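Local coordinates for UPF0303 protein YBR137W (PDB 4CLC), which is probably involved in targeting tail-anchored proteins to membranes through the GET pathway, at residues D[129-134]-D[145-149]. Numbering follows the deposited sequence.
Sequences GGAVLI and CLTIS
Strands 131-134 and 145-149 run antiparallel, their axes 4.3 Å apart at an N-to-C angle of 159°. Val-132 and Leu-146 form the hydrogen-bonded pair, with Val-132 N to Leu-146 O at 2.6 Å and Leu-146 N to Val-132 O at 2.7 Å; Ala-131/Thr-147 and Leu-133/Cys-145 flank it as non-hydrogen-bonded pairs, each 4.0 Å between CA atoms. Ile-148 N donates a third hydrogen bond, 2.7 Å, to Gly-130 O. At phi 117°, psi -9°, a CB on Gly-130 would jam against Gly-129 O and strike Ile-148 O; having none, it lets the chain enter the strand close beside its partner. On one face the small Ala-131 CB leaves a hollow, bordered by Cys-145 SG (4.2 Å) and Thr-147 OG1 (3.6 Å), and helix 84-98 settles over it; Leu-133 (mt) brings CD2 to 3.8 Å from Cys-145 CB. On the other, Val-132 and Leu-146 meet helix 153-168, Ile-134 (mt) lays CG1 4.2 Å from Leu-146 CB, and helix 36-53 covers both Ile-134 and Leu-146. This is a buried beta hairpin at the centre of a helix-flanked, mixed sheet, consistent with the GAF-clan, HbpS-like fold.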
loop_
_atom_site.group_PDB
_atom_site.type_symbol
_atom_site.label_atom_id
_atom_site.label_comp_id
_atom_site.label_asym_id
_atom_site.label_seq_id
_atom_site.Cartn_x
_atom_site.Cartn_y
_atom_site.Cartn_z
ATOM N N GLY D 129 13.016 23.007 -14.845
ATOM C CA GLY D 129 12.149 23.581 -15.858
ATOM C C GLY D 129 11.911 22.685 -17.068
ATOM O O GLY D 129 12.552 21.653 -17.231
ATOM N N GLY D 130 11.061 23.151 -17.975
ATOM C CA GLY D 130 10.672 22.388 -19.154
ATOM C C GLY D 130 9.210 21.990 -19.317
ATOM O O GLY D 130 8.821 21.537 -20.389
ATOM N N ALA D 131 8.394 22.209 -18.286
ATOM C CA ALA D 131 6.965 21.961 -18.374
ATOM C C ALA D 131 6.224 23.271 -18.391
ATOM O O ALA D 131 6.165 23.961 -17.379
ATOM C CB ALA D 131 6.489 21.119 -17.211
ATOM N N VAL D 132 5.640 23.607 -19.530
ATOM C CA VAL D 132 4.913 24.849 -19.659
ATOM C C VAL D 132 3.461 24.549 -19.980
ATOM O O VAL D 132 3.160 23.824 -20.919
ATOM C CB VAL D 132 5.535 25.755 -20.761
ATOM C CG1 VAL D 132 4.663 26.967 -21.027
ATOM C CG2 VAL D 132 6.931 26.180 -20.366
ATOM N N LEU D 133 2.555 25.090 -19.184
ATOM C CA LEU D 133 1.151 24.952 -19.470
ATOM C C LEU D 133 0.813 25.615 -20.797
ATOM O O LEU D 133 1.465 26.578 -21.203
ATOM C CB LEU D 133 0.310 25.557 -18.348
ATOM C CG LEU D 133 0.424 24.884 -16.986
ATOM C CD1 LEU D 133 -0.266 25.725 -15.932
ATOM C CD2 LEU D 133 -0.183 23.519 -17.043
ATOM N N ILE D 134 -0.202 25.077 -21.472
ATOM C CA ILE D 134 -0.760 25.674 -22.669
ATOM C C ILE D 134 -2.062 26.364 -22.302
ATOM O O ILE D 134 -3.074 25.704 -22.055
ATOM C CB ILE D 134 -1.040 24.629 -23.769
ATOM C CG1 ILE D 134 0.220 23.855 -24.136
ATOM C CG2 ILE D 134 -1.615 25.305 -25.003
ATOM C CD1 ILE D 134 -0.020 22.837 -25.226
ATOM N N CYS D 145 -0.636 20.819 -21.140
ATOM C CA CYS D 145 0.683 21.140 -20.666
ATOM C C CYS D 145 1.703 20.593 -21.677
ATOM O O CYS D 145 1.602 19.448 -22.138
ATOM C CB CYS D 145 0.893 20.570 -19.258
ATOM S SG CYS D 145 2.555 20.749 -18.550
ATOM N N LEU D 146 2.664 21.436 -22.038
ATOM C CA LEU D 146 3.751 21.047 -22.910
ATOM C C LEU D 146 4.980 20.795 -22.060
ATOM O O LEU D 146 5.316 21.616 -21.226
ATOM C CB LEU D 146 4.003 22.141 -23.945
ATOM C CG LEU D 146 5.365 22.269 -24.610
ATOM C CD1 LEU D 146 5.680 21.016 -25.363
ATOM C CD2 LEU D 146 5.311 23.430 -25.539
ATOM N N THR D 147 5.638 19.658 -22.251
ATOM C CA THR D 147 6.761 19.299 -21.406
ATOM C C THR D 147 7.931 18.782 -22.215
ATOM O O THR D 147 7.794 17.826 -22.980
ATOM C CB THR D 147 6.393 18.228 -20.380
ATOM O OG1 THR D 147 5.310 18.677 -19.565
ATOM C CG2 THR D 147 7.583 17.932 -19.504
ATOM N N ILE D 148 9.087 19.415 -22.030
ATOM C CA ILE D 148 10.283 19.056 -22.758
ATOM C C ILE D 148 11.290 18.558 -21.753
ATOM O O ILE D 148 11.281 18.982 -20.594
ATOM C CB ILE D 148 10.819 20.251 -23.554
ATOM C CG1 ILE D 148 9.761 20.713 -24.559
ATOM C CG2 ILE D 148 12.094 19.907 -24.274
ATOM C CD1 ILE D 148 10.173 21.893 -25.378
ATOM N N SER D 149 12.130 17.626 -22.171
ATOM C CA SER D 149 13.114 17.052 -21.278
ATOM C C SER D 149 14.362 16.628 -22.030
ATOM O O SER D 149 14.266 16.093 -23.118
ATOM C CB SER D 149 12.525 15.849 -20.538
ATOM O OG SER D 149 13.505 14.838 -20.343
#